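Local coordinates for protein TRAP dicarboxylate transporter, DctP subunit (Anaerococcus prevoti, PDB 4N91) that binds D-glucuronate, in both its alpha and beta forms, as the solute-binding component of a TRAP transport system and probably presents it for uptake, at residues A[107-112]-A[326-331]; A[156-161]-A[170-175]; A[312-315]-A[320-323]. One frame throughout, in Å; residues are numbered along the deposited sequence.

Contact 1: A[107-112]-A[326-331]; sequences EIFNLP and DAIQKY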
loop_
_atom_site.group_PDB
_atom_site.type_symbol
_atom_site.label_atom_id
_atom_site.label_comp_id
_atom_site.label_asym_id
_atom_site.label_seq_id
_atom_site.Cartn_x
_atom_site.Cartn_y
_atom_site.Cartn_z
ATOM N N GLU A 107 -0.622 9.182 8.265
ATOM C CA GLU A 107 -1.331 8.294 9.192
ATOM C C GLU A 107 -2.786 8.140 8.851
ATOM O O GLU A 107 -3.385 7.133 9.194
ATOM C CB GLU A 107 -1.317 8.894 10.607
ATOM C CG GLU A 107 -0.080 8.663 11.363
ATOM C CD GLU A 107 -0.038 9.453 12.652
ATOM O OE1 GLU A 107 -0.766 10.492 12.810
ATOM O OE2 GLU A 107 0.765 9.042 13.507
ATOM N N ILE A 108 -3.381 9.168 8.259
ATOM C CA ILE A 108 -4.823 9.155 8.004
ATOM C C ILE A 108 -5.293 7.887 7.273
ATOM O O ILE A 108 -6.288 7.261 7.671
ATOM C CB ILE A 108 -5.283 10.448 7.265
ATOM C CG1 ILE A 108 -6.798 10.468 7.066
ATOM C CG2 ILE A 108 -4.593 10.629 5.916
ATOM C CD1 ILE A 108 -7.574 10.544 8.315
ATOM N N PHE A 109 -4.587 7.508 6.218
ATOM C CA PHE A 109 -5.026 6.350 5.417
ATOM C C PHE A 109 -4.577 5.000 5.994
ATOM O O PHE A 109 -4.868 3.956 5.414
ATOM C CB PHE A 109 -4.566 6.454 3.968
ATOM C CG PHE A 109 -4.983 7.716 3.282
ATOM C CD1 PHE A 109 -6.294 8.159 3.328
ATOM C CD2 PHE A 109 -4.059 8.470 2.584
ATOM C CE1 PHE A 109 -6.651 9.325 2.688
ATOM C CE2 PHE A 109 -4.430 9.642 1.948
ATOM C CZ PHE A 109 -5.712 10.070 2.018
ATOM N N ASN A 110 -3.871 5.021 7.114
ATOM C CA ASN A 110 -3.482 3.787 7.819
ATOM C C ASN A 110 -4.441 3.397 8.938
ATOM O O ASN A 110 -4.259 2.360 9.580
ATOM C CB ASN A 110 -2.069 3.922 8.381
ATOM C CG ASN A 110 -1.040 4.073 7.285
ATOM O OD1 ASN A 110 -1.250 3.581 6.174
ATOM N ND2 ASN A 110 0.040 4.793 7.564
ATOM N N LEU A 111 -5.476 4.200 9.163
ATOM C CA LEU A 111 -6.440 3.901 10.216
ATOM C C LEU A 111 -7.229 2.639 9.867
ATOM O O LEU A 111 -7.710 2.506 8.759
ATOM C CB LEU A 111 -7.411 5.071 10.404
ATOM C CG LEU A 111 -6.787 6.372 10.916
ATOM C CD1 LEU A 111 -7.832 7.494 10.962
ATOM C CD2 LEU A 111 -6.177 6.138 12.284
ATOM N N PRO A 112 -7.376 1.716 10.821
ATOM C CA PRO A 112 -8.194 0.527 10.589
ATOM C C PRO A 112 -9.678 0.852 10.479
ATOM O O PRO A 112 -10.177 1.775 11.154
ATOM C CB PRO A 112 -7.952 -0.323 11.842
ATOM C CG PRO A 112 -6.782 0.286 12.525
ATOM C CD PRO A 112 -6.765 1.717 12.158
ATOM N N ASP A 326 -13.248 13.865 8.601
ATOM C CA ASP A 326 -14.618 14.343 8.339
ATOM C C ASP A 326 -15.006 14.151 6.880
ATOM O O ASP A 326 -16.124 13.718 6.575
ATOM C CB ASP A 326 -14.775 15.823 8.678
ATOM C CG ASP A 326 -14.622 16.113 10.154
ATOM O OD1 ASP A 326 -14.795 15.197 10.984
ATOM O OD2 ASP A 326 -14.320 17.276 10.475
ATOM N N ALA A 327 -14.089 14.491 5.985
ATOM C CA ALA A 327 -14.357 14.416 4.564
ATOM C C ALA A 327 -14.537 12.966 4.147
ATOM O O ALA A 327 -15.394 12.646 3.332
ATOM C CB ALA A 327 -13.230 15.077 3.777
ATOM N N ILE A 328 -13.718 12.087 4.714
ATOM C CA ILE A 328 -13.828 10.650 4.441
ATOM C C ILE A 328 -15.191 10.127 4.887
ATOM O O ILE A 328 -15.823 9.322 4.190
ATOM C CB ILE A 328 -12.684 9.892 5.118
ATOM C CG1 ILE A 328 -11.379 10.206 4.390
ATOM C CG2 ILE A 328 -12.953 8.390 5.142
ATOM C CD1 ILE A 328 -10.146 9.738 5.112
ATOM N N GLN A 329 -15.665 10.600 6.033
ATOM C CA GLN A 329 -16.979 10.178 6.500
ATOM C C GLN A 329 -18.089 10.552 5.529
ATOM O O GLN A 329 -19.063 9.810 5.384
ATOM C CB GLN A 329 -17.301 10.720 7.893
ATOM C CG GLN A 329 -16.356 10.203 8.977
ATOM C CD GLN A 329 -16.143 8.690 8.940
ATOM O OE1 GLN A 329 -17.058 7.921 8.656
ATOM N NE2 GLN A 329 -14.933 8.263 9.226
ATOM N N LYS A 330 -17.964 11.685 4.852
ATOM C CA LYS A 330 -18.994 12.054 3.898
ATOM C C LYS A 330 -19.014 11.040 2.759
ATOM O O LYS A 330 -20.075 10.636 2.283
ATOM C CB LYS A 330 -18.785 13.479 3.376
ATOM C CG LYS A 330 -19.148 14.550 4.397
ATOM C CD LYS A 330 -18.863 15.955 3.885
ATOM C CE LYS A 330 -19.709 16.299 2.666
ATOM N NZ LYS A 330 -19.580 17.739 2.289
ATOM N N TYR A 331 -17.838 10.616 2.322
ATOM C CA TYR A 331 -17.775 9.611 1.281
ATOM C C TYR A 331 -18.300 8.275 1.788
ATOM O O TYR A 331 -18.918 7.525 1.032
ATOM C CB TYR A 331 -16.367 9.460 0.737
ATOM C CG TYR A 331 -16.025 10.506 -0.286
ATOM C CD1 TYR A 331 -16.605 10.476 -1.549
ATOM C CD2 TYR A 331 -15.120 11.517 0.003
ATOM C CE1 TYR A 331 -16.287 11.416 -2.491
ATOM C CE2 TYR A 331 -14.797 12.457 -0.932
ATOM C CZ TYR A 331 -15.386 12.401 -2.182
ATOM O OH TYR A 331 -15.069 13.351 -3.117
#
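Ile328, on helix 322-334, meets Ile108 and Phe109 of the long connection between helices 96-99 and 118-125, and gives up more surface than either partner. The two isoleucines reach toward each other tip to tip, with Ile328 CD1 placed 3.9 Å from Ile108 CG1. The ethyl arm of Ile328 is nearly fully extended (chi2 169°), which carries this one methyl well out from the helix and bridges backbones that stay 9.8 Å apart between the CA atoms of Ile108 and Ile328. In Ile108 the CG1 arm lies opposite the backbone N (chi1 -177°) and faces the helix, leaving the CG2 branch to turn toward the neighbouring aromatic ring. There Ile108 CG2 sits over the centre of the Phe109 ring, 3.8 Å above its plane. The same ring comes obliquely to Ile328, CE1 lying 4.3 Å from Ile328 CD1.

Helices 118-125 and 128-135 complete the surroundings: Met125 and Ile130 touch Phe109, Ile134 touches Ile108, and Val124 touches Ile328. Next to the contact Asn110 ties the connection to its surroundings, its side-chain amide bonded to Asn96 and Glu100 and its backbone O to Gln238.

All three touching residues are buried and their side chains are purely hydrocarbon, so the C-terminal helix is joined to the connection here by shape and dispersion, without polar pairing to set the register.

Contact 2: A[156-161]-A[170-175]; sequences FYTKDK and SGLKIR. With BDP (beta-D-glucopyranuronic acid), chain C.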
loop_
_atom_site.group_PDB
_atom_site.type_symbol
_atom_site.label_atom_id
_atom_site.label_comp_id
_atom_site.label_asym_id
_atom_site.label_seq_id
_atom_site.Cartn_x
_atom_site.Cartn_y
_atom_site.Cartn_z
ATOM N N PHE A 156 -5.768 -10.958 7.741
ATOM C CA PHE A 156 -4.819 -11.902 8.337
ATOM C C PHE A 156 -4.759 -13.237 7.614
ATOM O O PHE A 156 -5.785 -13.806 7.221
ATOM C CB PHE A 156 -5.175 -12.123 9.810
ATOM C CG PHE A 156 -4.952 -10.905 10.653
ATOM C CD1 PHE A 156 -3.682 -10.444 10.875
ATOM C CD2 PHE A 156 -6.024 -10.204 11.210
ATOM C CE1 PHE A 156 -3.467 -9.291 11.618
ATOM C CE2 PHE A 156 -5.809 -9.076 11.950
ATOM C CZ PHE A 156 -4.538 -8.611 12.151
ATOM N N TYR A 157 -3.555 -13.771 7.491
ATOM C CA TYR A 157 -3.390 -15.163 7.082
ATOM C C TYR A 157 -2.318 -15.796 7.955
ATOM O O TYR A 157 -1.360 -15.155 8.384
ATOM C CB TYR A 157 -3.059 -15.312 5.597
ATOM C CG TYR A 157 -1.946 -14.434 5.032
ATOM C CD1 TYR A 157 -2.220 -13.162 4.549
ATOM C CD2 TYR A 157 -0.631 -14.890 4.957
ATOM C CE1 TYR A 157 -1.225 -12.373 3.991
ATOM C CE2 TYR A 157 0.368 -14.109 4.424
ATOM C CZ TYR A 157 0.065 -12.850 3.929
ATOM O OH TYR A 157 1.044 -12.060 3.364
ATOM N N THR A 158 -2.518 -17.076 8.244
ATOM C CA THR A 158 -1.696 -17.778 9.181
ATOM C C THR A 158 -1.420 -19.204 8.702
ATOM O O THR A 158 -2.111 -19.735 7.840
ATOM C CB THR A 158 -2.424 -17.864 10.526
ATOM O OG1 THR A 158 -3.732 -18.393 10.286
ATOM C CG2 THR A 158 -2.566 -16.488 11.187
ATOM N N LYS A 159 -0.394 -19.805 9.293
ATOM C CA LYS A 159 0.024 -21.159 8.968
ATOM C C LYS A 159 -0.728 -22.243 9.718
ATOM O O LYS A 159 -1.219 -23.197 9.105
ATOM C CB LYS A 159 1.529 -21.282 9.269
ATOM C CG LYS A 159 2.105 -22.661 9.000
ATOM C CD LYS A 159 3.623 -22.605 9.051
ATOM C CE LYS A 159 4.254 -23.928 8.657
ATOM N NZ LYS A 159 3.847 -24.978 9.608
ATOM N N ASP A 160 -0.760 -22.135 11.038
ATOM C CA ASP A 160 -1.143 -23.269 11.885
ATOM C C ASP A 160 -2.550 -23.226 12.386
ATOM O O ASP A 160 -3.175 -24.271 12.526
ATOM C CB ASP A 160 -0.213 -23.374 13.092
ATOM C CG ASP A 160 1.169 -23.894 12.716
ATOM O OD1 ASP A 160 1.269 -24.653 11.722
ATOM O OD2 ASP A 160 2.146 -23.532 13.405
ATOM N N LYS A 161 -3.040 -22.046 12.723
ATOM C CA LYS A 161 -4.376 -21.965 13.284
ATOM C C LYS A 161 -5.177 -20.882 12.609
ATOM O O LYS A 161 -4.690 -19.771 12.399
ATOM C CB LYS A 161 -4.328 -21.695 14.780
ATOM C CG LYS A 161 -3.690 -22.814 15.589
ATOM C CD LYS A 161 -2.817 -22.241 16.686
ATOM C CE LYS A 161 -1.845 -21.217 16.107
ATOM N NZ LYS A 161 -0.495 -21.317 16.707
ATOM N N SER A 170 -3.605 -14.153 19.718
ATOM C CA SER A 170 -2.861 -14.135 20.966
ATOM C C SER A 170 -1.714 -15.145 20.960
ATOM O O SER A 170 -1.902 -16.317 20.641
ATOM C CB SER A 170 -3.805 -14.440 22.136
ATOM O OG SER A 170 -3.076 -14.553 23.341
ATOM N N GLY A 171 -0.520 -14.680 21.298
ATOM C CA GLY A 171 0.646 -15.547 21.315
ATOM C C GLY A 171 1.240 -15.826 19.938
ATOM O O GLY A 171 2.174 -16.634 19.807
ATOM N N LEU A 172 0.688 -15.198 18.904
ATOM C CA LEU A 172 1.279 -15.305 17.562
ATOM C C LEU A 172 2.163 -14.093 17.287
ATOM O O LEU A 172 1.965 -13.000 17.851
ATOM C CB LEU A 172 0.208 -15.365 16.471
ATOM C CG LEU A 172 -0.807 -16.514 16.534
ATOM C CD1 LEU A 172 -1.674 -16.495 15.287
ATOM C CD2 LEU A 172 -0.112 -17.839 16.706
ATOM N N LYS A 173 3.123 -14.282 16.396
ATOM C CA LYS A 173 3.953 -13.206 15.887
ATOM C C LYS A 173 3.518 -12.988 14.445
ATOM O O LYS A 173 3.632 -13.898 13.609
ATOM C CB LYS A 173 5.425 -13.630 15.878
ATOM C CG LYS A 173 5.997 -13.875 17.271
ATOM C CD LYS A 173 7.482 -14.175 17.185
ATOM C CE LYS A 173 8.045 -14.653 18.513
ATOM N NZ LYS A 173 9.540 -14.714 18.458
ATOM N N ILE A 174 2.988 -11.800 14.163
ATOM C CA ILE A 174 2.417 -11.506 12.859
ATOM C C ILE A 174 3.256 -10.440 12.201
ATOM O O ILE A 174 3.504 -9.398 12.805
ATOM C CB ILE A 174 0.974 -10.988 12.991
ATOM C CG1 ILE A 174 0.103 -12.049 13.671
ATOM C CG2 ILE A 174 0.432 -10.561 11.652
ATOM C CD1 ILE A 174 -0.048 -13.353 12.891
ATOM N N ARG A 175 3.694 -10.681 10.972
ATOM C CA ARG A 175 4.474 -9.672 10.252
ATOM C C ARG A 175 3.577 -8.500 9.876
ATOM O O ARG A 175 2.413 -8.687 9.459
ATOM C CB ARG A 175 5.124 -10.252 8.994
ATOM C CG ARG A 175 5.923 -9.242 8.199
ATOM C CD ARG A 175 5.104 -8.546 7.107
ATOM N NE ARG A 175 5.861 -7.533 6.400
ATOM C CZ ARG A 175 5.390 -6.860 5.359
ATOM N NH1 ARG A 175 4.159 -7.112 4.925
ATOM N NH2 ARG A 175 6.141 -5.948 4.758
HETATM C C1 BDP C . 1.380 -4.857 -0.656
HETATM C C2 BDP C . 1.641 -3.482 -1.070
HETATM C C3 BDP C . 3.116 -3.204 -1.054
HETATM C C4 BDP C . 3.670 -3.413 0.248
HETATM C C5 BDP C . 3.355 -4.786 0.699
HETATM C C6 BDP C . 3.790 -5.029 2.166
HETATM O O2 BDP C . 1.300 -3.529 -2.512
HETATM O O3 BDP C . 3.370 -1.834 -1.507
HETATM O O4 BDP C . 4.980 -3.174 0.334
HETATM O O5 BDP C . 1.905 -5.029 0.660
HETATM O O6A BDP C . 4.997 -4.811 2.407
HETATM O O1 BDP C . -0.048 -4.958 -0.428
HETATM O O6B BDP C . 3.007 -5.627 2.939
HETATM O O HOH W 1 2.255 -9.600 3.970
#
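Phe156 and Ile174 cross at about a right angle between two strands of a type II periplasmic-binding-protein fold, as expected for a member of solute-binding family 7. Strand 154-158 belongs to a mixed sheet, while strand 173-176 runs parallel to 192-195; both segments also make backbone hydrogen bonds to Asp211, so the two are joined through a third segment and meet each other by side chains. Ile174 CG2 comes to the edge of the Phe156 ring, near its plane, 4.1 Å from CE1. Met186 of helix 180-188 touches both residues.

Thr158 crosses Leu172 almost perpendicularly, its methyl CG2 lying 4.2 Å from Leu172 CD1. The torsion of Thr158 (chi1 52°) sets its two branches to different tasks: CG2 faces the leucine, and OG1 donates to Lys161 O at 2.7 Å, from well above the carbonyl plane. That bond closes the turn leaving the strand. On the solvent side the kinked chain of Lys161 slants over Leu172, with NZ 3.5 Å from Leu172 CD2.

Past Ile174 the strand delivers Arg175 to the ligand pocket. A water links Tyr157 OH to Arg175 NH1, weakly on the arginine side, and Met196 O takes a further bond from NH2. The guanidinium faces the glucuronate carboxylate edge-on in a two-pronged pairing: Arg175 NH1 donates to O6B of the sugar at 2.7 Å (172° at the hydrogen), and Arg175 NH2 to its O6A at 2.9 Å (169°).

Contact 3: A[312-315]-A[320-323]; sequences KEVL and KLAP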
loop_
_atom_site.group_PDB
_atom_site.type_symbol
_atom_site.label_atom_id
_atom_site.label_comp_id
_atom_site.label_asym_id
_atom_site.label_seq_id
_atom_site.Cartn_x
_atom_site.Cartn_y
_atom_site.Cartn_z
ATOM N N LYS A 312 -9.092 6.580 17.852
ATOM C CA LYS A 312 -9.255 7.615 18.870
ATOM C C LYS A 312 -7.908 8.235 19.234
ATOM O O LYS A 312 -7.792 9.452 19.328
ATOM C CB LYS A 312 -9.941 7.045 20.115
ATOM C CG LYS A 312 -10.124 8.053 21.253
ATOM C CD LYS A 312 -10.750 7.401 22.483
ATOM C CE LYS A 312 -11.238 8.438 23.497
ATOM N NZ LYS A 312 -10.172 8.851 24.453
ATOM N N GLU A 313 -6.893 7.389 19.426
ATOM C CA GLU A 313 -5.574 7.829 19.854
ATOM C C GLU A 313 -4.899 8.645 18.774
ATOM O O GLU A 313 -4.281 9.661 19.038
ATOM C CB GLU A 313 -4.686 6.606 20.160
ATOM C CG GLU A 313 -5.049 5.877 21.434
ATOM C CD GLU A 313 -4.451 4.469 21.521
ATOM O OE1 GLU A 313 -3.521 4.131 20.745
ATOM O OE2 GLU A 313 -4.927 3.689 22.380
ATOM N N VAL A 314 -4.993 8.166 17.545
ATOM C CA VAL A 314 -4.296 8.800 16.427
ATOM C C VAL A 314 -4.908 10.166 16.182
ATOM O O VAL A 314 -4.191 11.158 16.005
ATOM C CB VAL A 314 -4.339 7.926 15.166
ATOM C CG1 VAL A 314 -3.963 8.718 13.918
ATOM C CG2 VAL A 314 -3.431 6.713 15.334
ATOM N N LEU A 315 -6.236 10.237 16.188
ATOM C CA LEU A 315 -6.900 11.509 15.920
ATOM C C LEU A 315 -6.628 12.517 17.033
ATOM O O LEU A 315 -6.418 13.713 16.770
ATOM C CB LEU A 315 -8.402 11.311 15.758
ATOM C CG LEU A 315 -8.843 10.566 14.500
ATOM C CD1 LEU A 315 -10.359 10.392 14.481
ATOM C CD2 LEU A 315 -8.381 11.260 13.231
ATOM N N LYS A 320 -4.129 17.656 12.782
ATOM C CA LYS A 320 -4.232 17.874 11.345
ATOM C C LYS A 320 -5.263 16.944 10.708
ATOM O O LYS A 320 -5.784 17.218 9.628
ATOM C CB LYS A 320 -2.883 17.616 10.683
ATOM C CG LYS A 320 -1.873 18.727 10.890
ATOM C CD LYS A 320 -0.551 18.354 10.222
ATOM C CE LYS A 320 0.560 19.342 10.552
ATOM N NZ LYS A 320 0.370 20.644 9.856
ATOM N N LEU A 321 -5.562 15.837 11.373
ATOM C CA LEU A 321 -6.282 14.758 10.715
ATOM C C LEU A 321 -7.803 14.930 10.661
ATOM O O LEU A 321 -8.444 14.489 9.718
ATOM C CB LEU A 321 -5.962 13.420 11.391
ATOM C CG LEU A 321 -4.496 12.982 11.426
ATOM C CD1 LEU A 321 -4.390 11.607 12.092
ATOM C CD2 LEU A 321 -3.896 12.936 10.031
ATOM N N ALA A 322 -8.371 15.550 11.682
ATOM C CA ALA A 322 -9.820 15.627 11.820
ATOM C C ALA A 322 -10.537 16.057 10.534
ATOM O O ALA A 322 -11.518 15.450 10.151
ATOM C CB ALA A 322 -10.186 16.554 12.987
ATOM N N PRO A 323 -10.070 17.120 9.870
ATOM C CA PRO A 323 -10.849 17.551 8.701
ATOM C C PRO A 323 -10.803 16.555 7.533
ATOM O O PRO A 323 -11.768 16.460 6.759
ATOM C CB PRO A 323 -10.211 18.901 8.328
ATOM C CG PRO A 323 -8.888 18.881 8.965
ATOM C CD PRO A 323 -8.999 18.067 10.204
HETATM O O HOH W 2 -7.526 15.190 14.376
#
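Leu321 packs against Val314 and Leu315 in an apolar contact at the corner where helix 301-317 gives way to helix 322-334. Its CD1 methyl presses on Val314 CG1 at 3.4 Å, closer than carbon atoms usually sit, so the fit is tight. Leu315 engages nearer the root of the side chain: its CD2 lies 3.7 Å from Leu321 CB. Both neighbours slant across the leucine instead of lining up with it. Val314 turns CG1 opposite its backbone N (chi1 164°), which brings that methyl, and not CG2, to the leucine. The extended outer arm of Leu321 (chi2 -178°) carries CD1 past CB, and in this way the one residue meets Val314 with its end and Leu315 with its root.

A water spans the backbones beside this packing. It donates to Leu315 O at 3.0 Å, close to the end of the helix, and accepts a weak bond from Ala322 N.

Farther out, Asn318 links the turn to segment 107-112: its OD1 accepts from Lys320 N and its ND2 bonds to Glu107 OE1. Glu107 and Leu111 touch Val314, and Glu107 and Ile108 touch Leu321, so segment 107-112 also packs on these two residues. On helix 301-317, Glu313 pairs with Arg184 of helix 180-188 in a salt bridge.

Taken together, the two segments meet directly through aliphatic carbons alone, tightly at Val314 CG1 and Leu321 CD1, which implies contact by close packing, whereas the backbone groups Leu315 O and Ala322 N are linked through a single water, weakly on the amide side.

In the fold
Contacts 1 and 3 are neighbours that touch by packing, their centres 9 Å apart, and both draw on helix 322-334. Contact 2 stands apart, 27 Å from contact 1 and 29 Å from contact 3 between centres, in the part of the fold built round strands 154-158 and 173-176. Along the chain, segment 107-112 comes first, then both halves of contact 2, then contact 3, and finally segment 326-331, so contact 1 spans the other two. Contacts 1 and 3 thus join the C-terminal helices to the connection 107-112 and to each other, whereas contact 2 adjoins the glucuronate site, to which Arg175 contributes with Arg154, Asn38 and Gln77.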